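Local coordinates for fructooligosaccharide ABC transporter substrate-binding protein FusA (Streptococcus pneumoniae, PDB 5G5Y) that captures short- and long-chain fructooligosaccharides, preferring tetrasaccharides and larger, for import by the FusABC-MsmK transporter, and carries calcium sites, at residues A[347-352]-A[364-369]; A[334-339]-A[384-389]; A[137-142]-A[283-288]; A[128-133]-A[407-412]. All blocks are in the same frame, centred on the assembly; numbering follows the deposited sequence.

Overall arrangement
The four contacts form two touching pairs. Contact 2 is buried and sets helix 332-340 across strand 384-386. Contact 1, farther out and only partly buried, closes the base of hairpin 352-363 and meets contact 2 where Phe352 CZ packs on Val336 CG1 at 3.6 Å. Contact 3 is buried in a different sheet, joining strands 138-142 and 282-284, and Tyr412 of contact 4 packs against its Met138 and Val284. The chemistry follows the place in the fold. Regular backbone pairing and aliphatic cover serve contact 3, and one serine hydroxyl with methyl groups serves contact 2. Side-chain amide bonds and a salt bridge appear in the more accessible contacts 1 and 4.

Contact 1. Residues A[347-352]-A[364-369]; sequences KQQNIF and LPLNGT
Gln349 to Phe352 and Leu364 to Asn367 run in nearly opposite directions, 157° apart, and flank the hairpin of strands 352-355 and 360-363. The backbones are closest at its base, where Leu364 N donates to Ile351 O over 2.8 Å, and they spread to 7.5 Å between the CA atoms of Gln349 and Leu366. At the base, too, Leu364 CD1 lies 3.5 Å from Phe352 O. A water donates to both Ile351 O and Leu364 O, so the isoleucine carbonyl accepts two bonds.

Across the wider end, Gln349 takes over the pairing with its side chain. Its chain is extended beyond CG (chi2 -174°), which carries CD out toward the other segment. There the amide grips the backbone of Asn367 twice. Asn367 N donates to Gln349 OE1 at 3.1 Å, in the carbonyl plane on a lone pair, while Gln349 NE2 donates to Asn367 O at 2.7 Å from well above that carbonyl's plane. Between the two polar ends, Ile351 CD1 meets Leu366 CD1 at 3.9 Å and Leu366 CD2 rests on Asn350 O. Gln349 and Ile351 also touch Leu374 of helix 370-378, which carries the substrate-binding Arg375.

A glutamine amide thus stands in for a strand's backbone in offering one donor and one acceptor to a single residue, and the two bonds together fix its rotation.

Contact 2. Residues A[334-339]-A[384-389]; sequences QSVQNN and LAILDS
The amide of Asn339 receives methyl groups from Leu384 and Ile386 on the same side of its plane. Leu384 CD1 lies over that face, 4.2 Å from Asn339 CG, and Ile386 CD1 reaches in more obliquely to 3.5 Å from Asn339 ND2. The polar atoms of this amide bond elsewhere: ND2 to Glu123 OE2, and OD1 to the indole NE1 of Trp121.

Helix 334-339 passes over strand 384-386 at 104°, with 7.0 Å between the axes, so the contact is made by little more than one turn, Ser335 to Asn339. Leu384 CG, placed between backbone N and carbonyl carbon (chi1 66°), comes to 4.2 Å from Ser335 O, and CD2 packs 3.6 Å from Asn339 N. Two residues along the strand, Ile386 CG1 meets Val336 CG2 at 4.1 Å, the side chains crossing at about a right angle.

Ser335 supplies the polar link. Its OG accepts from Ala385 N over 3.0 Å in a nearly straight bond, and the same hydroxyl bonds to Gln329 O. Strand 384-386 is outermost in a three-stranded sheet beside 121-123, and Ala385 N is thereby satisfied by a helix side chain instead of another strand.

Glu123 binds substrate, so Asn339 is a second-shell residue that holds its carboxylate, while Asn339 O bonds to substrate-binding Arg375. Bonds to Glu123 and Trp121 set the amide's rotation, and Leu384 and Ile386 pack one face.

Contact 3. Residues A[137-142]-A[283-288]; sequences DMAWIN and DVLPVL
Trp140 lays the benzo end of its indole obliquely against Val284, CZ3 coming to 3.8 Å from Val284 CG2. CE3 of the same ring also lies 3.7 Å from Asp283 C, while its NE1 bonds to Thr269 O. Met138 approaches the same valine methyl, its chain bent at the thioether so that CE lies 3.9 Å from Val284 CG2.

Beneath these side chains the two segments form an antiparallel pair, with 282-284 the outermost strand of a four-stranded mixed sheet and 138-142 between it and 264-269. Ile141 and Asp283 are the hydrogen-bonded pair: Ile141 N donates to Asp283 O at 2.8 Å, nearly along the C=O axis, and Asp283 N returns a bond to Ile141 O. Trp140 and Val284 are the non-hydrogen-bonded pair that follows, and the ladder resumes with Leu285 N to Ala139 O at 3.0 Å, the donor standing above the carbonyl plane. A water donates to this same Ala139 O and to Leu285 O, bridging the strands where they part.

Leu285 fills in beyond the last pair. Its CD1 meets Ile141 CD1 at 3.8 Å and its CB lies 4.0 Å from Ala139 CB. The carboxylate of Asp283 divides its oxygens: OD1 accepts from its own neighbour, Val284 N, and OD2 forms a salt bridge with Lys143 at the start of helix 143-148.

Contact 4. Residues A[128-133]-A[407-412]; sequences GKESIH and LIKEYY
Glu130 and Lys409 mark the closest backbone approach, 6.1 Å between CA atoms, where loop 128-133, with a short 3-10 turn at 129-130, lies against residues 407-412 of helix 399-412, in which a wider pi-type turn runs from 408 to 412.

Ile408 is the apolar centre of the contact. Its CG1 is anti to the carbonyl carbon (chi1 -71°), and CD1 at the end of that branch touches the backbone of the loop more than its side chains: it sits 3.5 Å from Ile132 O and 3.7 Å from Ile132 CA, whereas Ile132 CG1 is 4.3 Å away. The other branch, CG2, lies near Ser131 O.

On the outer side, Lys409 and Glu130 reach toward each other and form a salt bridge, NZ to OE2 at 3.0 Å. The ammonium meets the carboxylate from well above its plane, 70° out of it, and OE1 is farther away, so a single oxygen carries the bond. The lysine chain is extended until chi4, which at 21° is nearly eclipsed; both residues also touch a crystal neighbour, and this pair may therefore be less fixed in solution. The loop's own shape is held in part by an ST turn, His133 N donating to Ser131 OG at 3.1 Å.

Ile132 also packs on Ala401, Arg404 and Leu405, earlier in helix 399-412, and approaches substrate-binding Trp270. From other sides of the same turns, Leu407 and Tyr412 reach Met138 of strand 138-142 and Val284 of strand 282-284, so that one helix bears on both the loop and the sheet.

Contact 1. Residues A[347-352]-A[364-369]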
loop_
_atom_site.group_PDB
_atom_site.type_symbol
_atom_site.label_atom_id
_atom_site.label_comp_id
_atom_site.label_asym_id
_atom_site.label_seq_id
_atom_site.Cartn_x
_atom_site.Cartn_y
_atom_site.Cartn_z
ATOM N N LYS A 347 -31.929 -8.544 3.437
ATOM C CA LYS A 347 -31.586 -9.972 3.624
ATOM C C LYS A 347 -30.255 -10.234 4.332
ATOM O O LYS A 347 -29.950 -11.377 4.680
ATOM C CB LYS A 347 -31.556 -10.693 2.275
ATOM C CG LYS A 347 -32.804 -10.530 1.411
ATOM C CD LYS A 347 -32.633 -11.238 0.070
ATOM C CE LYS A 347 -33.892 -11.226 -0.780
ATOM N NZ LYS A 347 -34.158 -9.920 -1.467
ATOM N N GLN A 348 -29.435 -9.193 4.497
ATOM C CA GLN A 348 -28.189 -9.282 5.258
ATOM C C GLN A 348 -27.778 -7.869 5.689
ATOM O O GLN A 348 -28.433 -6.896 5.335
ATOM C CB GLN A 348 -27.058 -9.995 4.454
ATOM C CG GLN A 348 -26.481 -9.180 3.304
ATOM C CD GLN A 348 -25.613 -9.944 2.296
ATOM O OE1 GLN A 348 -25.547 -9.562 1.118
ATOM N NE2 GLN A 348 -24.929 -10.971 2.734
ATOM N N GLN A 349 -26.711 -7.781 6.478
ATOM C CA GLN A 349 -26.216 -6.509 6.956
ATOM C C GLN A 349 -25.710 -5.637 5.790
ATOM O O GLN A 349 -25.492 -6.133 4.689
ATOM C CB GLN A 349 -25.116 -6.726 7.989
ATOM C CG GLN A 349 -25.653 -7.112 9.355
ATOM C CD GLN A 349 -24.552 -7.178 10.376
ATOM O OE1 GLN A 349 -24.031 -6.143 10.813
ATOM N NE2 GLN A 349 -24.170 -8.388 10.760
ATOM N N ASN A 350 -25.540 -4.353 6.063
ATOM C CA ASN A 350 -25.089 -3.355 5.064
ATOM C C ASN A 350 -23.892 -2.567 5.556
ATOM O O ASN A 350 -23.868 -2.123 6.684
ATOM C CB ASN A 350 -26.202 -2.379 4.739
ATOM C CG ASN A 350 -27.389 -3.054 4.046
ATOM O OD1 ASN A 350 -27.382 -3.289 2.837
ATOM N ND2 ASN A 350 -28.422 -3.379 4.832
ATOM N N ILE A 351 -22.897 -2.396 4.694
ATOM C CA ILE A 351 -21.748 -1.538 5.006
ATOM C C ILE A 351 -22.190 -0.070 5.190
ATOM O O ILE A 351 -21.689 0.666 6.074
ATOM C CB ILE A 351 -20.658 -1.679 3.915
ATOM C CG1 ILE A 351 -20.089 -3.088 3.905
ATOM C CG2 ILE A 351 -19.554 -0.628 4.084
ATOM C CD1 ILE A 351 -19.225 -3.446 5.101
ATOM N N PHE A 352 -23.162 0.346 4.388
ATOM C CA PHE A 352 -23.608 1.735 4.353
ATOM C C PHE A 352 -25.125 1.939 4.583
ATOM O O PHE A 352 -25.910 1.034 4.340
ATOM C CB PHE A 352 -23.357 2.289 2.983
ATOM C CG PHE A 352 -21.903 2.362 2.591
ATOM C CD1 PHE A 352 -21.070 3.318 3.153
ATOM C CD2 PHE A 352 -21.398 1.553 1.582
ATOM C CE1 PHE A 352 -19.734 3.431 2.742
ATOM C CE2 PHE A 352 -20.064 1.657 1.166
ATOM C CZ PHE A 352 -19.246 2.622 1.748
ATOM N N LEU A 364 -21.977 2.088 8.473
ATOM C CA LEU A 364 -22.740 1.612 9.611
ATOM C C LEU A 364 -21.876 0.800 10.570
ATOM O O LEU A 364 -20.894 0.191 10.167
ATOM C CB LEU A 364 -23.915 0.756 9.147
ATOM C CG LEU A 364 -25.040 1.535 8.464
ATOM C CD1 LEU A 364 -26.060 0.592 7.832
ATOM C CD2 LEU A 364 -25.733 2.459 9.463
ATOM N N PRO A 365 -22.259 0.776 11.850
ATOM C CA PRO A 365 -21.613 -0.158 12.772
ATOM C C PRO A 365 -22.077 -1.579 12.456
ATOM O O PRO A 365 -23.231 -1.770 12.101
ATOM C CB PRO A 365 -22.081 0.334 14.154
ATOM C CG PRO A 365 -23.355 1.065 13.911
ATOM C CD PRO A 365 -23.401 1.482 12.464
ATOM N N LEU A 366 -21.176 -2.550 12.546
ATOM C CA LEU A 366 -21.427 -3.927 12.099
ATOM C C LEU A 366 -21.314 -4.926 13.255
ATOM O O LEU A 366 -20.574 -4.684 14.200
ATOM C CB LEU A 366 -20.396 -4.329 11.040
ATOM C CG LEU A 366 -20.261 -3.457 9.795
ATOM C CD1 LEU A 366 -19.156 -4.026 8.916
ATOM C CD2 LEU A 366 -21.587 -3.345 9.041
ATOM N N ASN A 367 -22.007 -6.063 13.126
ATOM C CA ASN A 367 -21.960 -7.148 14.126
ATOM C C ASN A 367 -21.832 -8.546 13.494
ATOM O O ASN A 367 -21.911 -8.707 12.262
ATOM C CB ASN A 367 -23.199 -7.096 15.044
ATOM C CG ASN A 367 -24.439 -7.711 14.399
ATOM O OD1 ASN A 367 -25.034 -7.129 13.497
ATOM N ND2 ASN A 367 -24.836 -8.894 14.865
ATOM N N GLY A 368 -21.631 -9.541 14.359
ATOM C CA GLY A 368 -21.591 -10.945 13.958
ATOM C C GLY A 368 -20.377 -11.244 13.096
ATOM O O GLY A 368 -19.270 -10.813 13.402
ATOM N N THR A 369 -20.589 -11.970 12.006
ATOM C CA THR A 369 -19.528 -12.209 11.028
ATOM C C THR A 369 -19.259 -10.996 10.092
ATOM O O THR A 369 -18.355 -11.081 9.277
ATOM C CB THR A 369 -19.868 -13.425 10.145
ATOM O OG1 THR A 369 -21.129 -13.207 9.500
ATOM C CG2 THR A 369 -19.928 -14.711 10.980
HETATM O O HOH W 1 -19.633 -0.276 7.643
#

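Contact 2. Residues A[334-339]-A[384-389]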
loop_
_atom_site.group_PDB
_atom_site.type_symbol
_atom_site.label_atom_id
_atom_site.label_comp_id
_atom_site.label_asym_id
_atom_site.label_seq_id
_atom_site.Cartn_x
_atom_site.Cartn_y
_atom_site.Cartn_z
ATOM N N GLN A 334 -21.002 5.222 -7.111
ATOM C CA GLN A 334 -20.818 3.889 -7.582
ATOM C C GLN A 334 -19.412 3.400 -7.212
ATOM O O GLN A 334 -19.276 2.265 -6.783
ATOM C CB GLN A 334 -21.012 3.808 -9.096
ATOM C CG GLN A 334 -21.172 2.369 -9.586
ATOM C CD GLN A 334 -22.502 1.758 -9.167
ATOM O OE1 GLN A 334 -23.548 2.304 -9.450
ATOM N NE2 GLN A 334 -22.454 0.658 -8.449
ATOM N N SER A 335 -18.380 4.224 -7.453
ATOM C CA SER A 335 -17.024 3.866 -7.047
ATOM C C SER A 335 -16.928 3.491 -5.561
ATOM O O SER A 335 -16.282 2.513 -5.195
ATOM C CB SER A 335 -16.037 4.971 -7.388
ATOM O OG SER A 335 -15.830 5.061 -8.767
ATOM N N VAL A 336 -17.579 4.278 -4.703
ATOM C CA VAL A 336 -17.490 4.046 -3.295
ATOM C C VAL A 336 -18.100 2.671 -2.967
ATOM O O VAL A 336 -17.473 1.868 -2.297
ATOM C CB VAL A 336 -18.153 5.180 -2.483
ATOM C CG1 VAL A 336 -18.347 4.804 -1.030
ATOM C CG2 VAL A 336 -17.354 6.480 -2.634
ATOM N N GLN A 337 -19.302 2.397 -3.467
ATOM C CA GLN A 337 -19.954 1.105 -3.184
ATOM C C GLN A 337 -19.191 -0.060 -3.789
ATOM O O GLN A 337 -18.970 -1.094 -3.116
ATOM C CB GLN A 337 -21.379 1.108 -3.721
ATOM C CG GLN A 337 -22.292 2.079 -3.034
ATOM C CD GLN A 337 -23.634 2.130 -3.716
ATOM O OE1 GLN A 337 -24.436 1.239 -3.523
ATOM N NE2 GLN A 337 -23.871 3.173 -4.526
ATOM N N ASN A 338 -18.723 0.096 -5.030
ATOM C CA ASN A 338 -17.979 -1.000 -5.662
ATOM C C ASN A 338 -16.759 -1.412 -4.837
ATOM O O ASN A 338 -16.430 -2.596 -4.735
ATOM C CB ASN A 338 -17.546 -0.648 -7.085
ATOM C CG ASN A 338 -18.722 -0.578 -8.055
ATOM O OD1 ASN A 338 -19.884 -0.771 -7.677
ATOM N ND2 ASN A 338 -18.420 -0.260 -9.306
ATOM N N ASN A 339 -16.134 -0.421 -4.227
ATOM C CA ASN A 339 -14.934 -0.624 -3.425
ATOM C C ASN A 339 -15.261 -1.270 -2.067
ATOM O O ASN A 339 -14.504 -2.101 -1.588
ATOM C CB ASN A 339 -14.258 0.723 -3.175
ATOM C CG ASN A 339 -12.802 0.594 -2.698
ATOM O OD1 ASN A 339 -12.009 -0.123 -3.293
ATOM N ND2 ASN A 339 -12.449 1.322 -1.653
ATOM N N LEU A 384 -12.450 1.849 -10.598
ATOM C CA LEU A 384 -13.159 2.812 -9.792
ATOM C C LEU A 384 -12.208 3.878 -9.273
ATOM O O LEU A 384 -10.951 3.719 -9.303
ATOM C CB LEU A 384 -13.877 2.102 -8.598
ATOM C CG LEU A 384 -12.997 1.442 -7.513
ATOM C CD1 LEU A 384 -12.567 2.431 -6.445
ATOM C CD2 LEU A 384 -13.723 0.230 -6.867
ATOM N N ALA A 385 -12.799 4.963 -8.788
ATOM C CA ALA A 385 -12.037 6.029 -8.175
ATOM C C ALA A 385 -12.737 6.676 -7.012
ATOM O O ALA A 385 -13.884 7.107 -7.134
ATOM C CB ALA A 385 -11.673 7.101 -9.171
ATOM N N ILE A 386 -12.001 6.746 -5.903
ATOM C CA ILE A 386 -12.389 7.505 -4.707
ATOM C C ILE A 386 -11.301 8.538 -4.448
ATOM O O ILE A 386 -10.134 8.195 -4.160
ATOM C CB ILE A 386 -12.575 6.611 -3.487
ATOM C CG1 ILE A 386 -13.579 5.491 -3.814
ATOM C CG2 ILE A 386 -13.086 7.404 -2.288
ATOM C CD1 ILE A 386 -13.640 4.393 -2.777
ATOM N N LEU A 387 -11.689 9.796 -4.570
ATOM C CA LEU A 387 -10.779 10.924 -4.381
ATOM C C LEU A 387 -10.975 11.442 -2.969
ATOM O O LEU A 387 -12.057 11.300 -2.377
ATOM C CB LEU A 387 -11.029 12.023 -5.404
ATOM C CG LEU A 387 -10.924 11.583 -6.862
ATOM C CD1 LEU A 387 -11.040 12.762 -7.792
ATOM C CD2 LEU A 387 -9.637 10.819 -7.125
ATOM N N ASP A 388 -9.907 12.019 -2.437
ATOM C CA ASP A 388 -9.927 12.564 -1.104
ATOM C C ASP A 388 -10.987 13.663 -0.929
ATOM O O ASP A 388 -11.548 13.786 0.147
ATOM C CB ASP A 388 -8.544 13.040 -0.718
ATOM C CG ASP A 388 -8.411 13.283 0.778
ATOM O OD1 ASP A 388 -8.564 12.326 1.564
ATOM O OD2 ASP A 388 -8.133 14.445 1.151
ATOM N N SER A 389 -11.315 14.396 -1.996
ATOM C CA SER A 389 -12.432 15.349 -1.965
ATOM C C SER A 389 -13.849 14.737 -1.720
ATOM O O SER A 389 -14.800 15.459 -1.442
ATOM C CB SER A 389 -12.459 16.159 -3.261
ATOM O OG SER A 389 -12.661 15.327 -4.378
#

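Contact 3. Residues A[137-142]-A[283-288]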
loop_
_atom_site.group_PDB
_atom_site.type_symbol
_atom_site.label_atom_id
_atom_site.label_comp_id
_atom_site.label_asym_id
_atom_site.label_seq_id
_atom_site.Cartn_x
_atom_site.Cartn_y
_atom_site.Cartn_z
ATOM N N ASP A 137 5.277 1.271 8.421
ATOM C CA ASP A 137 5.789 0.615 9.611
ATOM C C ASP A 137 5.900 1.548 10.826
ATOM O O ASP A 137 6.994 1.852 11.294
ATOM C CB ASP A 137 7.131 -0.076 9.335
ATOM C CG ASP A 137 8.255 0.884 9.011
ATOM O OD1 ASP A 137 8.036 1.878 8.296
ATOM O OD2 ASP A 137 9.392 0.638 9.500
ATOM N N MET A 138 4.754 1.963 11.343
ATOM C CA MET A 138 4.689 2.880 12.481
ATOM C C MET A 138 5.284 2.200 13.717
ATOM O O MET A 138 5.128 0.984 13.887
ATOM C CB MET A 138 3.244 3.296 12.787
ATOM C CG MET A 138 2.601 4.091 11.706
ATOM S SD MET A 138 0.889 4.595 11.982
ATOM C CE MET A 138 0.941 5.392 13.575
ATOM N N ALA A 139 5.980 2.993 14.539
ATOM C CA ALA A 139 6.554 2.517 15.815
ATOM C C ALA A 139 5.552 2.827 16.930
ATOM O O ALA A 139 4.956 3.917 16.940
ATOM C CB ALA A 139 7.881 3.175 16.083
ATOM N N TRP A 140 5.367 1.857 17.816
ATOM C CA TRP A 140 4.421 1.935 18.915
ATOM C C TRP A 140 5.169 1.633 20.200
ATOM O O TRP A 140 6.101 0.798 20.206
ATOM C CB TRP A 140 3.331 0.889 18.707
ATOM C CG TRP A 140 2.654 0.991 17.387
ATOM C CD1 TRP A 140 3.003 0.355 16.244
ATOM C CD2 TRP A 140 1.494 1.765 17.080
ATOM N NE1 TRP A 140 2.155 0.708 15.240
ATOM C CE2 TRP A 140 1.210 1.555 15.725
ATOM C CE3 TRP A 140 0.682 2.623 17.818
ATOM C CZ2 TRP A 140 0.136 2.170 15.071
ATOM C CZ3 TRP A 140 -0.416 3.234 17.162
ATOM C CH2 TRP A 140 -0.662 3.007 15.820
ATOM N N ILE A 141 4.777 2.296 21.286
ATOM C CA ILE A 141 5.477 2.141 22.559
ATOM C C ILE A 141 4.474 1.841 23.694
ATOM O O ILE A 141 3.351 2.351 23.667
ATOM C CB ILE A 141 6.340 3.374 22.867
ATOM C CG1 ILE A 141 7.214 3.168 24.120
ATOM C CG2 ILE A 141 5.514 4.640 22.964
ATOM C CD1 ILE A 141 8.293 4.212 24.270
ATOM N N ASN A 142 4.927 1.053 24.676
ATOM C CA ASN A 142 4.137 0.732 25.862
ATOM C C ASN A 142 4.093 1.870 26.892
ATOM O O ASN A 142 5.018 2.084 27.695
ATOM C CB ASN A 142 4.598 -0.604 26.487
ATOM C CG ASN A 142 3.555 -1.151 27.462
ATOM O OD1 ASN A 142 2.983 -0.380 28.203
ATOM N ND2 ASN A 142 3.286 -2.438 27.427
ATOM N N ASP A 283 0.808 3.377 22.400
ATOM C CA ASP A 283 0.528 4.566 21.614
ATOM C C ASP A 283 1.692 4.802 20.643
ATOM O O ASP A 283 2.692 4.096 20.697
ATOM C CB ASP A 283 0.373 5.776 22.535
ATOM C CG ASP A 283 -0.599 6.817 21.990
ATOM O OD1 ASP A 283 -0.934 6.807 20.786
ATOM O OD2 ASP A 283 -1.021 7.667 22.783
ATOM N N VAL A 284 1.532 5.803 19.784
ATOM C CA VAL A 284 2.524 6.174 18.777
ATOM C C VAL A 284 3.803 6.689 19.442
ATOM O O VAL A 284 3.763 7.534 20.345
ATOM C CB VAL A 284 2.010 7.261 17.816
ATOM C CG1 VAL A 284 3.037 7.509 16.722
ATOM C CG2 VAL A 284 0.658 6.897 17.199
ATOM N N LEU A 285 4.932 6.133 19.023
ATOM C CA LEU A 285 6.225 6.647 19.429
ATOM C C LEU A 285 6.437 7.902 18.578
ATOM O O LEU A 285 6.521 7.780 17.343
ATOM C CB LEU A 285 7.327 5.620 19.137
ATOM C CG LEU A 285 8.754 6.036 19.516
ATOM C CD1 LEU A 285 8.884 6.153 21.020
ATOM C CD2 LEU A 285 9.786 5.075 18.995
ATOM N N PRO A 286 6.521 9.079 19.199
ATOM C CA PRO A 286 6.763 10.254 18.354
ATOM C C PRO A 286 8.086 10.210 17.592
ATOM O O PRO A 286 9.015 9.485 17.975
ATOM C CB PRO A 286 6.790 11.422 19.348
ATOM C CG PRO A 286 6.255 10.866 20.637
ATOM C CD PRO A 286 6.533 9.416 20.635
ATOM N N VAL A 287 8.171 11.022 16.563
ATOM C CA VAL A 287 9.374 11.110 15.741
ATOM C C VAL A 287 10.546 11.547 16.645
ATOM O O VAL A 287 10.433 12.532 17.406
ATOM C CB VAL A 287 9.166 12.074 14.572
ATOM C CG1 VAL A 287 10.482 12.362 13.837
ATOM C CG2 VAL A 287 8.121 11.478 13.652
ATOM N N LEU A 288 11.638 10.800 16.583
ATOM C CA LEU A 288 12.818 11.045 17.440
ATOM C C LEU A 288 13.882 11.856 16.723
ATOM O O LEU A 288 14.156 11.643 15.544
ATOM C CB LEU A 288 13.423 9.721 17.836
ATOM C CG LEU A 288 12.453 8.766 18.519
ATOM C CD1 LEU A 288 13.140 7.447 18.840
ATOM C CD2 LEU A 288 11.921 9.356 19.811
HETATM O O HOH W 2 5.889 5.987 15.384
#

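Contact 4. Residues A[128-133]-A[407-412]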
loop_
_atom_site.group_PDB
_atom_site.type_symbol
_atom_site.label_atom_id
_atom_site.label_comp_id
_atom_site.label_asym_id
_atom_site.label_seq_id
_atom_site.Cartn_x
_atom_site.Cartn_y
_atom_site.Cartn_z
ATOM N N GLY A 128 -1.228 13.517 -0.947
ATOM C CA GLY A 128 0.178 13.862 -0.810
ATOM C C GLY A 128 0.771 13.314 0.482
ATOM O O GLY A 128 0.615 12.143 0.790
ATOM N N LYS A 129 1.407 14.179 1.263
ATOM C CA LYS A 129 2.091 13.751 2.492
ATOM C C LYS A 129 1.124 13.136 3.505
ATOM O O LYS A 129 1.498 12.295 4.305
ATOM C CB LYS A 129 2.799 14.956 3.120
ATOM C CG LYS A 129 4.001 15.468 2.332
ATOM C CD LYS A 129 4.580 16.718 2.951
ATOM C CE LYS A 129 5.677 17.304 2.085
ATOM N NZ LYS A 129 6.287 18.422 2.829
ATOM N N GLU A 130 -0.132 13.540 3.432
ATOM C CA GLU A 130 -1.152 13.080 4.369
ATOM C C GLU A 130 -1.742 11.730 4.019
ATOM O O GLU A 130 -2.518 11.199 4.821
ATOM C CB GLU A 130 -2.267 14.144 4.494
ATOM C CG GLU A 130 -1.786 15.365 5.239
ATOM C CD GLU A 130 -2.789 16.514 5.292
ATOM O OE1 GLU A 130 -4.006 16.299 5.299
ATOM O OE2 GLU A 130 -2.339 17.660 5.372
ATOM N N SER A 131 -1.334 11.127 2.882
ATOM C CA SER A 131 -1.834 9.823 2.490
ATOM C C SER A 131 -1.587 8.814 3.609
ATOM O O SER A 131 -0.531 8.820 4.246
ATOM C CB SER A 131 -1.166 9.331 1.194
ATOM O OG SER A 131 -1.516 7.972 0.916
ATOM N N ILE A 132 -2.560 7.933 3.807
ATOM C CA ILE A 132 -2.443 6.833 4.767
ATOM C C ILE A 132 -1.249 5.923 4.463
ATOM O O ILE A 132 -0.752 5.227 5.344
ATOM C CB ILE A 132 -3.765 5.998 4.795
ATOM C CG1 ILE A 132 -3.829 5.098 6.042
ATOM C CG2 ILE A 132 -3.935 5.185 3.520
ATOM C CD1 ILE A 132 -5.226 4.576 6.350
ATOM N N HIS A 133 -0.816 5.938 3.200
ATOM C CA HIS A 133 0.300 5.156 2.740
ATOM C C HIS A 133 1.684 5.722 3.037
ATOM O O HIS A 133 2.666 4.994 2.909
ATOM C CB HIS A 133 0.164 4.916 1.246
ATOM C CG HIS A 133 -1.083 4.200 0.899
ATOM N ND1 HIS A 133 -1.285 2.872 1.208
ATOM C CD2 HIS A 133 -2.230 4.642 0.340
ATOM C CE1 HIS A 133 -2.491 2.518 0.795
ATOM N NE2 HIS A 133 -3.093 3.586 0.300
ATOM N N LEU A 407 -3.455 10.160 13.111
ATOM C CA LEU A 407 -2.135 9.912 13.705
ATOM C C LEU A 407 -1.003 10.343 12.769
ATOM O O LEU A 407 -0.045 10.993 13.189
ATOM C CB LEU A 407 -1.935 8.433 14.053
ATOM C CG LEU A 407 -2.874 7.834 15.134
ATOM C CD1 LEU A 407 -2.601 6.365 15.372
ATOM C CD2 LEU A 407 -2.739 8.587 16.430
ATOM N N ILE A 408 -1.117 9.978 11.488
ATOM C CA ILE A 408 -0.123 10.357 10.486
ATOM C C ILE A 408 0.064 11.882 10.448
ATOM O O ILE A 408 1.205 12.390 10.471
ATOM C CB ILE A 408 -0.457 9.753 9.109
ATOM C CG1 ILE A 408 -0.208 8.239 9.153
ATOM C CG2 ILE A 408 0.343 10.405 7.989
ATOM C CD1 ILE A 408 -0.815 7.497 7.994
ATOM N N LYS A 409 -1.052 12.598 10.399
ATOM C CA LYS A 409 -1.026 14.029 10.382
ATOM C C LYS A 409 -0.387 14.648 11.645
ATOM O O LYS A 409 0.396 15.588 11.528
ATOM C CB LYS A 409 -2.441 14.601 10.183
ATOM C CG LYS A 409 -2.350 16.054 9.744
ATOM C CD LYS A 409 -3.700 16.733 9.617
ATOM C CE LYS A 409 -3.575 18.170 9.056
ATOM N NZ LYS A 409 -2.309 18.454 8.302
ATOM N N GLU A 410 -0.788 14.152 12.819
ATOM C CA GLU A 410 -0.335 14.642 14.133
ATOM C C GLU A 410 1.166 14.383 14.360
ATOM O O GLU A 410 1.886 15.300 14.749
ATOM C CB GLU A 410 -1.112 13.908 15.235
ATOM C CG GLU A 410 -0.709 14.200 16.673
ATOM C CD GLU A 410 -1.620 13.526 17.720
ATOM O OE1 GLU A 410 -2.515 12.704 17.366
ATOM O OE2 GLU A 410 -1.404 13.793 18.922
ATOM N N TYR A 411 1.620 13.159 14.079
ATOM C CA TYR A 411 2.984 12.744 14.439
ATOM C C TYR A 411 4.028 12.895 13.332
ATOM O O TYR A 411 5.193 13.160 13.630
ATOM C CB TYR A 411 2.981 11.298 14.922
ATOM C CG TYR A 411 2.318 11.155 16.268
ATOM C CD1 TYR A 411 2.996 11.516 17.441
ATOM C CD2 TYR A 411 1.002 10.686 16.385
ATOM C CE1 TYR A 411 2.380 11.421 18.689
ATOM C CE2 TYR A 411 0.384 10.578 17.635
ATOM C CZ TYR A 411 1.084 10.915 18.785
ATOM O OH TYR A 411 0.471 10.770 20.054
ATOM N N TYR A 412 3.637 12.672 12.082
ATOM C CA TYR A 412 4.638 12.455 11.007
ATOM C C TYR A 412 4.710 13.540 9.944
ATOM O O TYR A 412 5.794 13.935 9.514
ATOM C CB TYR A 412 4.412 11.131 10.328
ATOM C CG TYR A 412 4.337 9.922 11.197
ATOM C CD1 TYR A 412 5.194 9.743 12.282
ATOM C CD2 TYR A 412 3.418 8.927 10.919
ATOM C CE1 TYR A 412 5.116 8.633 13.083
ATOM C CE2 TYR A 412 3.363 7.770 11.680
ATOM C CZ TYR A 412 4.224 7.618 12.752
ATOM O OH TYR A 412 4.145 6.481 13.530
#